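Local atomic coordinates of ALDH21) (Physcomitrella patens subsp. patens, PDB entry 5MZ5), a protein that acts as an NADP(+)-dependent succinic semialdehyde dehydrogenase of the aldehyde dehydrogenase family, oxidising the aldehyde to succinate. Residues Y155-I159 and Q171-K175; R307-G311 and D470-L474; M461-G465 and G482-D486. Residues are numbered along the deposited sequence.

Contact 1 of 3, residues Y155-I159 and Q171-K175; sequences YGEHI and QGIVK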
loop_
_atom_site.group_PDB
_atom_site.type_symbol
_atom_site.label_atom_id
_atom_site.label_comp_id
_atom_site.label_asym_id
_atom_site.label_seq_id
_atom_site.Cartn_x
_atom_site.Cartn_y
_atom_site.Cartn_z
ATOM N N TYR A 155 -8.349 5.195 0.724
ATOM C CA TYR A 155 -8.073 4.587 -0.573
ATOM C C TYR A 155 -8.701 3.223 -0.715
ATOM O O TYR A 155 -8.939 2.514 0.269
ATOM C CB TYR A 155 -6.547 4.488 -0.822
ATOM C CG TYR A 155 -5.841 5.825 -0.817
ATOM C CD1 TYR A 155 -6.292 6.877 -1.608
ATOM C CD2 TYR A 155 -4.724 6.045 -0.013
ATOM C CE1 TYR A 155 -5.642 8.111 -1.614
ATOM C CE2 TYR A 155 -4.053 7.271 -0.025
ATOM C CZ TYR A 155 -4.518 8.302 -0.827
ATOM O OH TYR A 155 -3.894 9.526 -0.827
ATOM N N GLY A 156 -8.982 2.879 -1.951
ATOM C CA GLY A 156 -9.481 1.565 -2.297
ATOM C C GLY A 156 -8.485 0.929 -3.245
ATOM O O GLY A 156 -7.444 1.516 -3.551
ATOM N N GLU A 157 -8.795 -0.259 -3.725
ATOM C CA GLU A 157 -7.891 -0.932 -4.654
ATOM C C GLU A 157 -8.580 -1.239 -5.961
ATOM O O GLU A 157 -9.770 -1.523 -5.995
ATOM C CB GLU A 157 -7.438 -2.300 -4.099
ATOM C CG GLU A 157 -6.851 -2.390 -2.702
ATOM C CD GLU A 157 -6.437 -3.828 -2.436
ATOM O OE1 GLU A 157 -7.282 -4.616 -1.942
ATOM O OE2 GLU A 157 -5.308 -4.193 -2.843
ATOM N N HIS A 158 -7.800 -1.261 -7.016
ATOM C CA HIS A 158 -8.184 -1.804 -8.289
ATOM C C HIS A 158 -7.447 -3.158 -8.336
ATOM O O HIS A 158 -6.220 -3.201 -8.234
ATOM C CB HIS A 158 -7.823 -0.929 -9.480
ATOM C CG HIS A 158 -8.373 -1.543 -10.714
ATOM N ND1 HIS A 158 -7.628 -2.443 -11.461
ATOM C CD2 HIS A 158 -9.647 -1.548 -11.163
ATOM C CE1 HIS A 158 -8.453 -2.898 -12.388
ATOM N NE2 HIS A 158 -9.679 -2.382 -12.247
ATOM N N ILE A 159 -8.202 -4.259 -8.368
ATOM C CA ILE A 159 -7.590 -5.584 -8.322
ATOM C C ILE A 159 -7.839 -6.393 -9.594
ATOM O O ILE A 159 -8.978 -6.457 -10.071
ATOM C CB ILE A 159 -7.971 -6.400 -7.029
ATOM C CG1 ILE A 159 -9.495 -6.701 -6.927
ATOM C CG2 ILE A 159 -7.443 -5.719 -5.750
ATOM C CD1 ILE A 159 -9.904 -7.766 -5.809
ATOM N N GLN A 171 -12.152 -8.267 -13.230
ATOM C CA GLN A 171 -11.402 -7.251 -12.492
ATOM C C GLN A 171 -12.318 -6.801 -11.359
ATOM O O GLN A 171 -13.531 -7.025 -11.405
ATOM C CB GLN A 171 -10.983 -6.068 -13.407
ATOM C CG GLN A 171 -12.143 -5.166 -13.822
ATOM C CD GLN A 171 -11.753 -4.142 -14.844
ATOM O OE1 GLN A 171 -11.006 -3.199 -14.551
ATOM N NE2 GLN A 171 -12.329 -4.258 -16.039
ATOM N N GLY A 172 -11.742 -6.184 -10.360
ATOM C CA GLY A 172 -12.503 -5.720 -9.214
ATOM C C GLY A 172 -12.077 -4.375 -8.702
ATOM O O GLY A 172 -10.913 -3.980 -8.844
ATOM N N ILE A 173 -13.034 -3.648 -8.143
ATOM C CA ILE A 173 -12.802 -2.381 -7.454
ATOM C C ILE A 173 -13.203 -2.653 -6.008
ATOM O O ILE A 173 -14.349 -3.010 -5.745
ATOM C CB ILE A 173 -13.562 -1.166 -8.059
ATOM C CG1 ILE A 173 -13.070 -0.867 -9.498
ATOM C CG2 ILE A 173 -13.418 0.078 -7.127
ATOM C CD1 ILE A 173 -14.040 -0.061 -10.334
ATOM N N VAL A 174 -12.239 -2.532 -5.093
ATOM C CA VAL A 174 -12.448 -2.742 -3.663
ATOM C C VAL A 174 -12.508 -1.371 -3.007
ATOM O O VAL A 174 -11.563 -0.602 -3.118
ATOM C CB VAL A 174 -11.354 -3.642 -3.029
ATOM C CG1 VAL A 174 -11.663 -3.915 -1.562
ATOM C CG2 VAL A 174 -11.208 -4.950 -3.797
ATOM N N LYS A 175 -13.625 -1.062 -2.352
ATOM C CA LYS A 175 -13.847 0.227 -1.708
ATOM C C LYS A 175 -14.344 -0.015 -0.284
ATOM O O LYS A 175 -14.906 -1.064 0.007
ATOM C CB LYS A 175 -14.876 1.023 -2.546
ATOM C CG LYS A 175 -14.899 2.514 -2.343
ATOM C CD LYS A 175 -15.525 3.184 -3.548
ATOM C CE LYS A 175 -16.713 4.037 -3.190
ATOM N NZ LYS A 175 -17.177 4.822 -4.365
#
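This contact is the pairing of two adjacent antiparallel strands, the beta hairpin 156-160/170-178 of the oligomerisation domain of an aldehyde dehydrogenase. The short segments run at 172° to each other with axes 4.7 Å apart, as expected for neighbours in one sheet. Four backbone hydrogen bonds fix the register: E157 N to V174 O is 2.9 Å, V174 N to E157 O is 2.8 Å, I159 N to G172 O is 2.8 Å and G172 N to I159 O is 2.8 Å. E157-V174 and I159-G172 are thus hydrogen-bonded pairs, and H158-I173 between them is the non-hydrogen-bonded pair, its CA atoms 4.7 Å apart. CA-H...O contacts, such as I173 CA to E157 O at 3.5 Å, supplement the ladder. On the face shared by E157, I159 and V174, I159 CD1 packs 3.7 Å from V174 CG2; at G172, which has no side chain, a CB would point to this face and sit tightly against I159 CG1. P480 of the third subunit packs on I159 and V174.

Strand 170-178 is the middle one of three in this chain, since Q171, I173 and K175 also pair with strand 502-510. Beyond G156, E157 and H158 the sheet continues antiparallel into the second subunit, so the hairpin is part of the tetramer's assembly surface. The opposite face carries H158 and I173, and here the imidazole edge does two jobs: CD2 of H158 lies 3.9 Å from CG1 of I173, while its NE2 donates to OE1 of Q171 at 2.8 Å.

Contact 2 of 3, residues R307-G311 and D470-L474; sequences RLING and DSPAL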
loop_
_atom_site.group_PDB
_atom_site.type_symbol
_atom_site.label_atom_id
_atom_site.label_comp_id
_atom_site.label_asym_id
_atom_site.label_seq_id
_atom_site.Cartn_x
_atom_site.Cartn_y
_atom_site.Cartn_z
ATOM N N ARG A 307 13.334 8.698 31.788
ATOM C CA ARG A 307 12.317 7.974 31.013
ATOM C C ARG A 307 11.653 6.890 31.836
ATOM O O ARG A 307 10.456 6.658 31.678
ATOM C CB ARG A 307 12.894 7.438 29.692
ATOM C CG ARG A 307 13.438 8.556 28.784
ATOM C CD ARG A 307 12.384 9.183 27.908
ATOM N NE ARG A 307 11.578 10.178 28.607
ATOM C CZ ARG A 307 10.322 10.485 28.287
ATOM N NH1 ARG A 307 9.708 9.853 27.288
ATOM N NH2 ARG A 307 9.668 11.419 28.967
ATOM N N LEU A 308 12.418 6.260 32.748
ATOM C CA LEU A 308 11.883 5.243 33.661
ATOM C C LEU A 308 10.932 5.886 34.677
ATOM O O LEU A 308 9.916 5.283 35.037
ATOM C CB LEU A 308 13.006 4.500 34.373
ATOM C CG LEU A 308 13.895 3.601 33.528
ATOM C CD1 LEU A 308 14.979 2.979 34.394
ATOM C CD2 LEU A 308 13.088 2.536 32.786
ATOM N N ILE A 309 11.245 7.126 35.107
ATOM C CA ILE A 309 10.403 7.923 36.020
ATOM C C ILE A 309 9.084 8.260 35.298
ATOM O O ILE A 309 8.009 8.049 35.866
ATOM C CB ILE A 309 11.153 9.194 36.537
ATOM C CG1 ILE A 309 12.268 8.824 37.546
ATOM C CG2 ILE A 309 10.186 10.283 37.098
ATOM C CD1 ILE A 309 11.778 8.236 38.977
ATOM N N ASN A 310 9.171 8.724 34.023
ATOM C CA ASN A 310 7.989 9.029 33.216
ATOM C C ASN A 310 7.109 7.773 33.084
ATOM O O ASN A 310 5.909 7.834 33.343
ATOM C CB ASN A 310 8.373 9.609 31.845
ATOM C CG ASN A 310 7.167 9.854 30.948
ATOM O OD1 ASN A 310 6.395 10.798 31.136
ATOM N ND2 ASN A 310 6.916 8.946 30.024
ATOM N N GLY A 311 7.724 6.645 32.757
ATOM C CA GLY A 311 7.007 5.384 32.627
ATOM C C GLY A 311 6.273 4.948 33.878
ATOM O O GLY A 311 5.076 4.642 33.838
ATOM N N ASP A 470 13.130 3.735 25.374
ATOM C CA ASP A 470 12.153 4.514 26.118
ATOM C C ASP A 470 11.327 3.477 26.881
ATOM O O ASP A 470 11.402 2.274 26.586
ATOM C CB ASP A 470 11.291 5.456 25.236
ATOM C CG ASP A 470 10.678 6.650 25.973
ATOM O OD1 ASP A 470 10.516 6.575 27.214
ATOM O OD2 ASP A 470 10.359 7.652 25.312
ATOM N N SER A 471 10.597 3.936 27.898
ATOM C CA SER A 471 9.755 3.109 28.743
ATOM C C SER A 471 8.490 2.715 27.950
ATOM O O SER A 471 8.180 3.380 26.943
ATOM C CB SER A 471 9.378 3.871 30.014
ATOM O OG SER A 471 8.110 4.487 29.854
ATOM N N PRO A 472 7.720 1.692 28.415
ATOM C CA PRO A 472 6.487 1.299 27.689
ATOM C C PRO A 472 5.362 2.347 27.719
ATOM O O PRO A 472 4.337 2.139 27.066
ATOM C CB PRO A 472 6.031 0.028 28.438
ATOM C CG PRO A 472 6.628 0.172 29.833
ATOM C CD PRO A 472 7.957 0.815 29.590
ATOM N N ALA A 473 5.523 3.445 28.488
ATOM C CA ALA A 473 4.486 4.463 28.607
ATOM C C ALA A 473 4.392 5.418 27.390
ATOM O O ALA A 473 3.542 6.309 27.373
ATOM C CB ALA A 473 4.638 5.233 29.910
ATOM N N LEU A 474 5.168 5.156 26.339
ATOM C CA LEU A 474 5.164 5.959 25.127
ATOM C C LEU A 474 4.060 5.581 24.140
ATOM O O LEU A 474 3.906 4.419 23.778
ATOM C CB LEU A 474 6.551 5.933 24.460
ATOM C CG LEU A 474 6.761 6.787 23.194
ATOM C CD1 LEU A 474 6.588 8.282 23.486
ATOM C CD2 LEU A 474 8.146 6.529 22.611
HETATM O O HOH W 1 8.536 6.946 29.003
#
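Helix 301-313 meets the loop that follows strand 465-468 through a buried contact whose polar part consists of one salt bridge and one bridging water. R307 NH1 donates to D470 OD2 at 3.0 Å with an N-H...O angle of 154°, and the carboxylate oxygen lies near the plane of the guanidinium, at its edge. OD2 is also engaged by R510 of the third subunit in a second salt bridge. The other oxygen, OD1 of D470, turns to its own loop and accepts from S471 N at 2.7 Å.

One water has four partners around it. It accepts from N310 ND2 at 2.8 Å, donates to D470 OD1 at 2.7 Å, and lies 2.6 Å from S471 OG; its bond to R307 O, at 3.3 Å, is weak. That carbonyl has its regular helical partner in G311 N, at 2.9 Å from R307 O. S471 OG in turn accepts from A473 N at 3.1 Å, forming an ST turn within the type I beta turn from S471 to L474.

The helix backbone at G311 comes close to the loop's side chains: G311 CA lies 3.1 Å from S471 OG and 3.6 Å from A473 CB, and a CB at G311 would clash with S471 OG. G311 CA and A473 CA are 4.8 Å apart. Y314, just after the end of helix 301-313, touches A473; it binds succinate in another structure of this protein. Chemically, then, one direct charged bond and one shared water join helix and loop, other bonds stay within each segment, and the charge pair extends to R510 of the third subunit.

Contact 3 of 3, residues M461-G465 and G482-D486; sequences MEVGG and GGLKD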
loop_
_atom_site.group_PDB
_atom_site.type_symbol
_atom_site.label_atom_id
_atom_site.label_comp_id
_atom_site.label_asym_id
_atom_site.label_seq_id
_atom_site.Cartn_x
_atom_site.Cartn_y
_atom_site.Cartn_z
ATOM N N MET A 461 8.411 -10.382 22.449
ATOM C CA MET A 461 7.522 -9.762 23.443
ATOM C C MET A 461 6.056 -9.838 22.966
ATOM O O MET A 461 5.742 -9.390 21.868
ATOM C CB MET A 461 7.947 -8.334 23.778
ATOM C CG MET A 461 9.163 -8.288 24.671
ATOM S SD MET A 461 9.793 -6.598 24.790
ATOM C CE MET A 461 10.641 -6.708 26.323
ATOM N N GLU A 462 5.191 -10.451 23.780
ATOM C CA GLU A 462 3.777 -10.712 23.507
ATOM C C GLU A 462 2.907 -9.515 23.794
ATOM O O GLU A 462 2.078 -9.539 24.709
ATOM C CB GLU A 462 3.315 -11.960 24.281
ATOM C CG GLU A 462 3.995 -13.229 23.804
ATOM C CD GLU A 462 3.944 -14.426 24.738
ATOM O OE1 GLU A 462 3.406 -14.314 25.865
ATOM O OE2 GLU A 462 4.508 -15.473 24.353
ATOM N N VAL A 463 3.118 -8.449 23.010
ATOM C CA VAL A 463 2.454 -7.152 23.164
ATOM C C VAL A 463 2.068 -6.590 21.799
ATOM O O VAL A 463 2.532 -7.104 20.777
ATOM C CB VAL A 463 3.398 -6.142 23.928
ATOM C CG1 VAL A 463 3.606 -6.549 25.388
ATOM C CG2 VAL A 463 4.738 -5.979 23.211
ATOM N N GLY A 464 1.293 -5.501 21.804
ATOM C CA GLY A 464 0.959 -4.740 20.594
ATOM C C GLY A 464 2.046 -3.731 20.201
ATOM O O GLY A 464 2.185 -3.373 19.032
ATOM N N GLY A 465 2.816 -3.258 21.180
ATOM C CA GLY A 465 3.875 -2.285 20.951
ATOM C C GLY A 465 5.094 -2.479 21.826
ATOM O O GLY A 465 4.973 -2.623 23.046
ATOM N N GLY A 482 -2.795 -0.889 20.972
ATOM C CA GLY A 482 -3.662 -1.945 21.464
ATOM C C GLY A 482 -2.851 -3.148 21.862
ATOM O O GLY A 482 -1.613 -3.113 21.827
ATOM N N GLY A 483 -3.528 -4.203 22.278
ATOM C CA GLY A 483 -2.768 -5.341 22.757
ATOM C C GLY A 483 -3.272 -6.736 22.514
ATOM O O GLY A 483 -4.256 -6.976 21.807
ATOM N N LEU A 484 -2.530 -7.657 23.114
ATOM C CA LEU A 484 -2.777 -9.087 23.081
ATOM C C LEU A 484 -3.288 -9.484 24.440
ATOM O O LEU A 484 -3.325 -8.649 25.362
ATOM C CB LEU A 484 -1.459 -9.845 22.750
ATOM C CG LEU A 484 -0.711 -9.434 21.467
ATOM C CD1 LEU A 484 0.483 -10.366 21.216
ATOM C CD2 LEU A 484 -1.635 -9.415 20.250
ATOM N N LYS A 485 -3.705 -10.753 24.562
ATOM C CA LYS A 485 -4.196 -11.361 25.795
ATOM C C LYS A 485 -5.380 -10.558 26.421
ATOM O O LYS A 485 -6.343 -10.262 25.706
ATOM C CB LYS A 485 -3.025 -11.603 26.775
ATOM C CG LYS A 485 -1.821 -12.359 26.186
ATOM C CD LYS A 485 -0.777 -12.597 27.291
ATOM C CE LYS A 485 0.574 -12.921 26.738
ATOM N NZ LYS A 485 1.600 -12.983 27.815
ATOM N N ASP A 486 -5.322 -10.213 27.726
ATOM C CA ASP A 486 -6.421 -9.492 28.390
ATOM C C ASP A 486 -6.435 -7.985 28.140
ATOM O O ASP A 486 -7.362 -7.304 28.597
ATOM C CB ASP A 486 -6.466 -9.791 29.902
ATOM C CG ASP A 486 -6.834 -11.228 30.243
ATOM O OD1 ASP A 486 -7.214 -11.992 29.312
ATOM O OD2 ASP A 486 -6.758 -11.589 31.434
HETATM O O HOH W 2 2.401 -10.141 27.360
#
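E462, L484 and K485 carry most of this contact between two loops, with 62, 56 and 44 Å² covered respectively. E462 OE1 and K485 NZ form a salt bridge at 3.0 Å, and a water closes a second path, donating to E462 O at 2.7 Å and accepting from K485 NZ at 3.0 Å. The same ammonium also donates to T438 O. L484 points toward the other loop, its CD1 3.6 Å from E462 C and 3.7 Å from V463 N, so it packs on backbone where E462 centres an inverse gamma turn.

The two segments run nearly antiparallel (172° between the directions CA 462-465 and CA 482-485), and at their glycine ends G464 CA approaches G482 O to 3.3 Å, a CA-H...O contact with 158° at the hydrogen. A CB on G464 would clash with that oxygen. The nearest atoms of G482 and the side chain of E285, the predicted active-site glutamate, are about 3 Å apart. The G482 end thus probably belongs to the loops around the catalytic site of the aldehyde dehydrogenase fold.

Overall arrangement
Contacts 2 and 3 are neighbours in the body of the subunit, their centres about 17 Å apart and their nearest atoms about 6 Å apart, without touching. Their segments alternate along the chain, and both use the loop between strands 465-468 and 488-489: in D470-L474 the side chains of A473 and the succinate-binding S319 are about 6 Å apart, and G482-D486 reaches E285. Contact 1 closes earlier in the sequence and lies apart, its centre about 42 Å from that of contact 2 and about 31 Å from that of contact 3, away from the annotated sites. All three nevertheless touch the third subunit, so assembly is common to the hairpin and both loop contacts.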